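Local coordinates for molybdopterin biosynthesis enzyme, MoaB (Thermus thermophilus, PDB 3MCH), which probably takes part in molybdenum-cofactor biosynthesis as a molybdopterin-binding protein of the MogA/MoaB family, at residues His23-Ile26 and Arg27-Leu30; Arg55-Ala58 and Asp59-Leu63; Pro44-Pro47 and Pro48-Lys51; Thr107-Ala110 and Ala111-Arg114. All blocks are in the same frame, centred on the assembly; numbering follows the deposited sequence.

Contact 1 (His23-Ile26 and Arg27-Leu30); sequences HLAI and REVL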
loop_
_atom_site.group_PDB
_atom_site.type_symbol
_atom_site.label_atom_id
_atom_site.label_comp_id
_atom_site.label_asym_id
_atom_site.label_seq_id
_atom_site.Cartn_x
_atom_site.Cartn_y
_atom_site.Cartn_z
ATOM N N HIS B 23 -5.606 24.517 -7.564
ATOM C CA HIS B 23 -6.400 24.969 -6.425
ATOM C C HIS B 23 -7.863 25.049 -6.871
ATOM O O HIS B 23 -8.766 24.567 -6.186
ATOM C CB HIS B 23 -5.908 26.355 -5.987
ATOM C CG HIS B 23 -6.844 27.080 -5.071
ATOM N ND1 HIS B 23 -6.978 28.452 -5.082
ATOM C CD2 HIS B 23 -7.683 26.630 -4.106
ATOM C CE1 HIS B 23 -7.856 28.817 -4.165
ATOM N NE2 HIS B 23 -8.299 27.731 -3.559
ATOM N N LEU B 24 -8.091 25.654 -8.035
ATOM C CA LEU B 24 -9.444 25.796 -8.565
ATOM C C LEU B 24 -10.107 24.467 -8.906
ATOM O O LEU B 24 -11.307 24.299 -8.702
ATOM C CB LEU B 24 -9.435 26.690 -9.804
ATOM C CG LEU B 24 -9.017 28.143 -9.572
ATOM C CD1 LEU B 24 -9.056 28.888 -10.892
ATOM C CD2 LEU B 24 -9.946 28.804 -8.565
ATOM N N ALA B 25 -9.331 23.527 -9.435
ATOM C CA ALA B 25 -9.873 22.218 -9.792
ATOM C C ALA B 25 -10.341 21.497 -8.530
ATOM O O ALA B 25 -11.382 20.840 -8.526
ATOM C CB ALA B 25 -8.817 21.387 -10.506
ATOM N N ILE B 26 -9.558 21.624 -7.464
ATOM C CA ILE B 26 -9.892 20.993 -6.197
ATOM C C ILE B 26 -11.198 21.558 -5.637
ATOM O O ILE B 26 -12.082 20.808 -5.229
ATOM C CB ILE B 26 -8.745 21.166 -5.179
ATOM C CG1 ILE B 26 -7.525 20.371 -5.668
ATOM C CG2 ILE B 26 -9.198 20.707 -3.795
ATOM C CD1 ILE B 26 -7.736 18.869 -5.972
ATOM N N ARG B 27 -11.332 22.880 -5.629
ATOM C CA ARG B 27 -12.562 23.490 -5.132
ATOM C C ARG B 27 -13.797 22.962 -5.875
ATOM O O ARG B 27 -14.849 22.735 -5.272
ATOM C CB ARG B 27 -12.504 25.009 -5.289
ATOM C CG ARG B 27 -11.746 25.745 -4.198
ATOM C CD ARG B 27 -11.812 27.244 -4.460
ATOM N NE ARG B 27 -11.145 28.046 -3.436
ATOM C CZ ARG B 27 -11.719 28.486 -2.320
ATOM N NH1 ARG B 27 -12.990 28.207 -2.059
ATOM N NH2 ARG B 27 -11.021 29.226 -1.470
ATOM N N GLU B 28 -13.666 22.776 -7.185
ATOM C CA GLU B 28 -14.774 22.292 -8.004
ATOM C C GLU B 28 -15.240 20.901 -7.587
ATOM O O GLU B 28 -16.438 20.628 -7.531
ATOM C CB GLU B 28 -14.368 22.270 -9.478
ATOM C CG GLU B 28 -13.819 23.595 -9.981
ATOM C CD GLU B 28 -13.499 23.577 -11.465
ATOM O OE1 GLU B 28 -12.832 22.622 -11.925
ATOM O OE2 GLU B 28 -13.905 24.525 -12.168
ATOM N N VAL B 29 -14.292 20.017 -7.304
ATOM C CA VAL B 29 -14.639 18.664 -6.896
ATOM C C VAL B 29 -15.432 18.676 -5.594
ATOM O O VAL B 29 -16.399 17.929 -5.436
ATOM C CB VAL B 29 -13.376 17.796 -6.692
ATOM C CG1 VAL B 29 -13.771 16.415 -6.172
ATOM C CG2 VAL B 29 -12.614 17.671 -8.002
ATOM N N LEU B 30 -15.019 19.537 -4.672
ATOM C CA LEU B 30 -15.656 19.641 -3.362
ATOM C C LEU B 30 -17.010 20.341 -3.380
ATOM O O LEU B 30 -17.867 20.068 -2.534
ATOM C CB LEU B 30 -14.719 20.371 -2.400
ATOM C CG LEU B 30 -13.339 19.740 -2.208
ATOM C CD1 LEU B 30 -12.469 20.665 -1.365
ATOM C CD2 LEU B 30 -13.494 18.377 -1.540
HETATM O O HOH W 1 -12.311 20.092 -11.037
#
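Ala25 O is gripped by two donors, the amide N of Val29 at 3.3 Å and a water molecule whose oxygen lies 2.8 Å from Ala25 O. The amide bond is one of four consecutive i to i+4 bonds in helix 21-30, the connecting helix of the beta-alpha-beta unit that it forms with strands 2-9 and 35-43. The water also donates to Glu28 OE1 at 2.7 Å, so both its hydrogens are spent on a bridge between the helix backbone and an acidic side chain. Glu28 reaches it because CG stands anti to its own carbonyl carbon (chi1 -53°) and the chain then runs extended, back along the preceding turn. On another side of the helix His23 and Arg27 lie alongside each other and point the same way. Arg27 NE sits 2.9 Å from His23 NE2, with the guanidinium plane turned 62° from the imidazole, and the methylene CD of Arg27 is 3.7 Å from the same ring nitrogen. The His23 ring is also stacked with Tyr40, while the Arg27 side chain touches Val37 of strand 35-43. Cutting Arg27 back to an alanine removes the arm beyond CB and would probably leave His23 NE2 without the nitrogen beside it, the ring then relying more on its stack with Tyr40. Ile26 faces strand 2-9 and helix 132-142, and along the buried side of the helix its CG2 methyl packs against Leu30 CD1 at 4.1 Å.

Contact 2 (Arg55-Ala58 and Asp59-Leu63); sequences RLWA and DREGL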
loop_
_atom_site.group_PDB
_atom_site.type_symbol
_atom_site.label_atom_id
_atom_site.label_comp_id
_atom_site.label_asym_id
_atom_site.label_seq_id
_atom_site.Cartn_x
_atom_site.Cartn_y
_atom_site.Cartn_z
ATOM N N ARG B 55 1.626 21.797 10.079
ATOM C CA ARG B 55 1.624 21.791 11.536
ATOM C C ARG B 55 0.645 22.845 12.048
ATOM O O ARG B 55 -0.161 22.583 12.941
ATOM C CB ARG B 55 3.031 22.098 12.055
ATOM C CG ARG B 55 3.261 21.739 13.512
ATOM C CD ARG B 55 4.581 22.318 14.009
ATOM N NE ARG B 55 5.707 21.961 13.147
ATOM C CZ ARG B 55 6.236 20.744 13.058
ATOM N NH1 ARG B 55 7.258 20.523 12.241
ATOM N NH2 ARG B 55 5.754 19.748 13.792
ATOM N N LEU B 56 0.734 24.038 11.472
ATOM C CA LEU B 56 -0.127 25.160 11.835
ATOM C C LEU B 56 -1.599 24.831 11.601
ATOM O O LEU B 56 -2.435 24.973 12.495
ATOM C CB LEU B 56 0.240 26.386 10.995
ATOM C CG LEU B 56 0.800 27.641 11.669
ATOM C CD1 LEU B 56 2.092 27.314 12.395
ATOM C CD2 LEU B 56 1.035 28.709 10.612
ATOM N N TRP B 57 -1.904 24.392 10.384
ATOM C CA TRP B 57 -3.270 24.065 9.997
ATOM C C TRP B 57 -3.921 22.967 10.829
ATOM O O TRP B 57 -5.107 23.041 11.144
ATOM C CB TRP B 57 -3.303 23.681 8.516
ATOM C CG TRP B 57 -3.136 24.852 7.595
ATOM C CD1 TRP B 57 -2.808 26.136 7.944
ATOM C CD2 TRP B 57 -3.313 24.857 6.176
ATOM N NE1 TRP B 57 -2.776 26.936 6.829
ATOM C CE2 TRP B 57 -3.084 26.178 5.730
ATOM C CE3 TRP B 57 -3.644 23.873 5.234
ATOM C CZ2 TRP B 57 -3.178 26.541 4.383
ATOM C CZ3 TRP B 57 -3.738 24.234 3.896
ATOM C CH2 TRP B 57 -3.507 25.557 3.483
ATOM N N ALA B 58 -3.150 21.951 11.187
ATOM C CA ALA B 58 -3.690 20.858 11.974
ATOM C C ALA B 58 -3.712 21.187 13.458
ATOM O O ALA B 58 -4.760 21.151 14.095
ATOM C CB ALA B 58 -2.872 19.591 11.739
ATOM N N ASP B 59 -2.544 21.522 13.994
ATOM C CA ASP B 59 -2.400 21.810 15.417
ATOM C C ASP B 59 -3.067 23.078 15.934
ATOM O O ASP B 59 -3.706 23.055 16.988
ATOM C CB ASP B 59 -0.916 21.839 15.792
ATOM C CG ASP B 59 -0.215 20.524 15.502
ATOM O OD1 ASP B 59 -0.891 19.563 15.069
ATOM O OD2 ASP B 59 1.015 20.452 15.708
ATOM N N ARG B 60 -2.927 24.184 15.213
ATOM C CA ARG B 60 -3.519 25.432 15.678
ATOM C C ARG B 60 -4.860 25.806 15.064
ATOM O O ARG B 60 -5.806 26.111 15.791
ATOM C CB ARG B 60 -2.537 26.586 15.486
ATOM C CG ARG B 60 -3.010 27.875 16.131
ATOM C CD ARG B 60 -1.880 28.872 16.254
ATOM N NE ARG B 60 -1.398 29.321 14.953
ATOM C CZ ARG B 60 -0.312 30.066 14.786
ATOM N NH1 ARG B 60 0.060 30.437 13.568
ATOM N NH2 ARG B 60 0.410 30.429 15.838
ATOM N N GLU B 61 -4.947 25.796 13.738
ATOM C CA GLU B 61 -6.195 26.154 13.066
ATOM C C GLU B 61 -7.274 25.089 13.240
ATOM O O GLU B 61 -8.466 25.385 13.159
ATOM C CB GLU B 61 -5.953 26.395 11.573
ATOM C CG GLU B 61 -4.949 27.501 11.264
ATOM C CD GLU B 61 -5.236 28.789 12.017
ATOM O OE1 GLU B 61 -6.416 29.182 12.095
ATOM O OE2 GLU B 61 -4.281 29.416 12.522
ATOM N N GLY B 62 -6.850 23.848 13.463
ATOM C CA GLY B 62 -7.793 22.763 13.664
ATOM C C GLY B 62 -8.599 22.361 12.444
ATOM O O GLY B 62 -9.751 21.945 12.571
ATOM N N LEU B 63 -8.009 22.477 11.259
ATOM C CA LEU B 63 -8.733 22.099 10.052
ATOM C C LEU B 63 -9.053 20.609 10.093
ATOM O O LEU B 63 -8.334 19.822 10.707
ATOM C CB LEU B 63 -7.916 22.431 8.801
ATOM C CG LEU B 63 -7.599 23.917 8.591
ATOM C CD1 LEU B 63 -6.815 24.074 7.304
ATOM C CD2 LEU B 63 -8.880 24.736 8.535
#
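The C-terminal end of helix 47-60 widens into a pi-type turn and then turns away at Gly62, which has positive phi. Leu56 O marks the widening, for it accepts from two successive amides: Glu61 N at 2.9 Å in a nearly straight bond (168° at the hydrogen), and Arg60 N in a more bent one. One residue on, Trp57 O receives Leu63 N at 3.0 Å, a bond that spans six residues and brings the chain back against the last turn. This return brings the Leu63 side chain obliquely across Trp57, its CD1 methyl 3.7 Å from Trp57 CB and close to CD2 of the indole as well. The indole reaches over strands 2-9 and 35-43, and its NE1 is held by Glu41. On the outer side Leu56 and Arg60 lie side by side. The Arg60 chain, bent at chi3 (66°), sets NH1 3.5 Å from Leu56 CG, and Leu56 CD1 lies over one face of the guanidinium. Replacing Leu56 by an alanine would probably uncover that face of the Arg60 guanidinium and let the group turn more easily. A long salt bridge also joins Arg60 NE to Glu61 OE2. Asp59 OD2 lies 3.4 Å from Arg55 CG, on the aliphatic part of that arginine, and its salt-bridge partner is instead Arg120 of strand 117-120. Gly62 CA completes the turn by a CA-H...O contact with Ala58 O, an arrangement characteristic of a glycine-terminated helix C-terminus leading into a loop.

Contact 3 (Pro44-Pro47 and Pro48-Lys51); sequences PDEP and PMIK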
loop_
_atom_site.group_PDB
_atom_site.type_symbol
_atom_site.label_atom_id
_atom_site.label_comp_id
_atom_site.label_asym_id
_atom_site.label_seq_id
_atom_site.Cartn_x
_atom_site.Cartn_y
_atom_site.Cartn_z
ATOM N N PRO B 44 6.703 26.722 -0.843
ATOM C CA PRO B 44 7.822 26.255 -1.667
ATOM C C PRO B 44 8.053 24.750 -1.521
ATOM O O PRO B 44 7.483 24.111 -0.636
ATOM C CB PRO B 44 9.007 27.060 -1.130
ATOM C CG PRO B 44 8.370 28.294 -0.559
ATOM C CD PRO B 44 7.156 27.737 0.123
ATOM N N ASP B 45 8.887 24.197 -2.397
ATOM C CA ASP B 45 9.223 22.776 -2.356
ATOM C C ASP B 45 10.320 22.673 -1.309
ATOM O O ASP B 45 11.447 22.290 -1.617
ATOM C CB ASP B 45 9.796 22.314 -3.697
ATOM C CG ASP B 45 8.722 21.960 -4.698
ATOM O OD1 ASP B 45 7.919 21.052 -4.405
ATOM O OD2 ASP B 45 8.682 22.586 -5.777
ATOM N N GLU B 46 9.994 23.035 -0.076
ATOM C CA GLU B 46 10.962 22.973 1.007
ATOM C C GLU B 46 10.266 22.258 2.148
ATOM O O GLU B 46 9.388 22.820 2.798
ATOM C CB GLU B 46 11.466 24.334 1.487
ATOM C CG GLU B 46 12.422 25.021 0.527
ATOM C CD GLU B 46 13.715 24.250 0.339
ATOM O OE1 GLU B 46 14.342 23.881 1.358
ATOM O OE2 GLU B 46 14.110 24.020 -0.824
ATOM N N PRO B 47 10.654 21.002 2.410
ATOM C CA PRO B 47 10.054 20.216 3.488
ATOM C C PRO B 47 9.800 21.008 4.774
ATOM O O PRO B 47 8.710 20.942 5.340
ATOM C CB PRO B 47 11.056 19.084 3.677
ATOM C CG PRO B 47 11.518 18.839 2.276
ATOM C CD PRO B 47 11.731 20.244 1.744
ATOM N N PRO B 48 10.803 21.771 5.252
ATOM C CA PRO B 48 10.632 22.557 6.478
ATOM C C PRO B 48 9.415 23.477 6.429
ATOM O O PRO B 48 8.655 23.581 7.392
ATOM C CB PRO B 48 11.938 23.348 6.565
ATOM C CG PRO B 48 12.921 22.429 5.943
ATOM C CD PRO B 48 12.177 21.910 4.735
ATOM N N MET B 49 9.239 24.145 5.296
ATOM C CA MET B 49 8.129 25.068 5.125
ATOM C C MET B 49 6.802 24.352 4.937
ATOM O O MET B 49 5.769 24.818 5.413
ATOM C CB MET B 49 8.407 25.988 3.946
ATOM C CG MET B 49 9.654 26.826 4.150
ATOM S SD MET B 49 9.923 27.956 2.798
ATOM C CE MET B 49 8.795 29.276 3.258
ATOM N N ILE B 50 6.828 23.225 4.238
ATOM C CA ILE B 50 5.606 22.456 4.032
ATOM C C ILE B 50 5.115 22.017 5.406
ATOM O O ILE B 50 3.938 22.166 5.738
ATOM C CB ILE B 50 5.864 21.204 3.159
ATOM C CG1 ILE B 50 6.215 21.625 1.731
ATOM C CG2 ILE B 50 4.630 20.300 3.157
ATOM C CD1 ILE B 50 6.836 20.527 0.870
ATOM N N LYS B 51 6.036 21.490 6.207
ATOM C CA LYS B 51 5.709 21.020 7.543
ATOM C C LYS B 51 5.185 22.121 8.467
ATOM O O LYS B 51 4.283 21.878 9.265
ATOM C CB LYS B 51 6.934 20.334 8.160
ATOM C CG LYS B 51 7.434 19.161 7.320
ATOM C CD LYS B 51 8.642 18.452 7.925
ATOM C CE LYS B 51 8.277 17.693 9.188
ATOM N NZ LYS B 51 9.412 16.846 9.671
#
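Met49 CG stands anti to its carbonyl carbon (chi1 -61°) and chi2 is extended, which brings SD to the ring of Pro44, and the bend at chi3 (81°) turns CE along it. The two side chains cross at about a right angle, with Met49 SD 3.7 Å from Pro44 CG and the CE methyl 3.9 Å from Pro44 CD. Between them the chain makes an inverse gamma turn centred on Asp45 and enters helix 47-60 with Glu46 as the N-cap residue. Glu46 O takes Ile50 N at 3.0 Å, in the carbonyl plane, and a weak, strongly bent bond from Met49 N. The CG1 arm of Ile50 lies beside this oxygen and beside Pro44 O. The first turn carries two prolines, their rings side by side, Pro47 CB 3.2 Å from Pro48 CD, as the peptide link between them enforces. Pro47 O then receives Lys51 N at 2.9 Å in a straight bond. The charged ends find partners beyond the turn: Glu46 OE2 forms a salt bridge with Arg77, and Lys51 NZ with Glu86, while Pro47 and Lys51 also touch Ala83 of helix 80-85. Pro47 and Pro48 occupy first-turn positions where helix amides have no preceding turn of carbonyls to bond, and neither proline nitrogen bears a hydrogen. The tandem prolines therefore leave no amide donor wanting a partner here, and regular bonding starts with Ile50 and Lys51.

Contact 4 (Thr107-Ala110 and Ala111-Arg114); sequences TPMA and ALSR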
loop_
_atom_site.group_PDB
_atom_site.type_symbol
_atom_site.label_atom_id
_atom_site.label_comp_id
_atom_site.label_asym_id
_atom_site.label_seq_id
_atom_site.Cartn_x
_atom_site.Cartn_y
_atom_site.Cartn_z
ATOM N N THR B 107 -6.367 6.166 -15.714
ATOM C CA THR B 107 -5.218 6.975 -16.111
ATOM C C THR B 107 -4.068 6.182 -15.495
ATOM O O THR B 107 -3.895 6.169 -14.275
ATOM C CB THR B 107 -5.226 8.453 -15.658
ATOM O OG1 THR B 107 -6.392 9.108 -16.173
ATOM C CG2 THR B 107 -3.981 9.172 -16.161
ATOM N N PRO B 108 -3.263 5.511 -16.336
ATOM C CA PRO B 108 -2.119 4.702 -15.899
ATOM C C PRO B 108 -1.049 5.513 -15.166
ATOM O O PRO B 108 -0.529 5.073 -14.143
ATOM C CB PRO B 108 -1.602 4.118 -17.211
ATOM C CG PRO B 108 -2.867 3.839 -17.957
ATOM C CD PRO B 108 -3.681 5.096 -17.706
ATOM N N MET B 109 -0.723 6.691 -15.689
ATOM C CA MET B 109 0.307 7.533 -15.088
ATOM C C MET B 109 0.033 7.904 -13.632
ATOM O O MET B 109 0.957 8.229 -12.884
ATOM C CB MET B 109 0.492 8.806 -15.923
ATOM C CG MET B 109 1.944 9.126 -16.261
ATOM S SD MET B 109 2.854 7.710 -16.932
ATOM C CE MET B 109 2.095 7.537 -18.558
ATOM N N ALA B 110 -1.234 7.851 -13.231
ATOM C CA ALA B 110 -1.621 8.192 -11.864
ATOM C C ALA B 110 -0.956 7.274 -10.840
ATOM O O ALA B 110 -0.849 7.617 -9.664
ATOM C CB ALA B 110 -3.144 8.126 -11.720
ATOM N N ALA B 111 -0.496 6.115 -11.292
ATOM C CA ALA B 111 0.154 5.154 -10.404
ATOM C C ALA B 111 1.525 5.605 -9.910
ATOM O O ALA B 111 2.057 5.045 -8.952
ATOM C CB ALA B 111 0.277 3.802 -11.106
ATOM N N LEU B 112 2.101 6.616 -10.553
ATOM C CA LEU B 112 3.424 7.090 -10.164
ATOM C C LEU B 112 3.446 8.063 -8.991
ATOM O O LEU B 112 4.517 8.437 -8.515
ATOM C CB LEU B 112 4.129 7.721 -11.369
ATOM C CG LEU B 112 4.379 6.770 -12.543
ATOM C CD1 LEU B 112 5.123 7.510 -13.637
ATOM C CD2 LEU B 112 5.186 5.567 -12.076
ATOM N N SER B 113 2.272 8.476 -8.523
ATOM C CA SER B 113 2.207 9.399 -7.397
ATOM C C SER B 113 2.622 8.715 -6.101
ATOM O O SER B 113 2.140 7.632 -5.782
ATOM C CB SER B 113 0.788 9.950 -7.240
ATOM O OG SER B 113 0.730 10.853 -6.156
ATOM N N ARG B 114 3.509 9.364 -5.354
ATOM C CA ARG B 114 3.986 8.834 -4.090
ATOM C C ARG B 114 3.239 9.500 -2.939
ATOM O O ARG B 114 3.614 9.358 -1.779
ATOM C CB ARG B 114 5.489 9.092 -3.946
ATOM C CG ARG B 114 6.322 8.555 -5.102
ATOM C CD ARG B 114 7.807 8.823 -4.880
ATOM N NE ARG B 114 8.266 8.242 -3.624
ATOM C CZ ARG B 114 8.426 8.918 -2.490
ATOM N NH1 ARG B 114 8.172 10.219 -2.443
ATOM N NH2 ARG B 114 8.828 8.285 -1.397
#
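Met109 and Leu112 project the same way from a short 3-10 helix, with the sulfur of Met109 (SD) 4.0 Å from the methyl CD1 of Leu112. The methionine chain, folded at chi2 (49°) and again at chi3, stays beside the leucine. Beneath this apolar pair run the bonds that make the turn. Ala111 N donates to Pro108 O at 3.0 Å, and Leu112 N to Met109 O at 3.1 Å, both nearly straight at the hydrogen although each donor lies well above the carbonyl plane, by 49° in the second case. Ala111 CB packs against the first of these acceptors, 3.4 Å from Pro108 O. A weaker i to i+3 bond, Ser113 N to Ala110 O at 3.4 Å, ends the run. Beyond it the chain is pinned by Ser113 OG, which is hydrogen-bonded to Thr72 OG1 and to the amide of Gly115, and by the salt bridge from Arg114 to Glu82. The outer side meets a second subunit: Met109 and Leu112 both pack on His148 of that subunit and Pro108 on its Val145, while Arg114 NE donates to its Glu91 O. With about three residues per turn, the 3-10 bonding puts Met109 and Leu112 on one side, and both meet the same histidine. The subunit contact is therefore mixed: Met109, Leu112 and Pro108 give apolar packing, and Arg114 adds a hydrogen bond while its salt bridge stays within its own chain.

How the contacts relate
All four contacts are local, each closing only a turn of continuous chain, and they follow in series without nesting or crossing. From the N terminus, contact 1 lies in helix 21-30, between strands 2-9 and 35-43. Contact 3 then forms the entry from strand 35-43 into helix 47-60, and contact 2 forms the exit from the same helix toward strand 65-69; three residues of the helix separate them, with centres 16 Å apart. Contact 4 comes last, in the loop between helix 93-99 and strand 117-120. It lies across the centre of the chain from contact 2, the centres 29 Å apart, and of the four it alone touches another subunit.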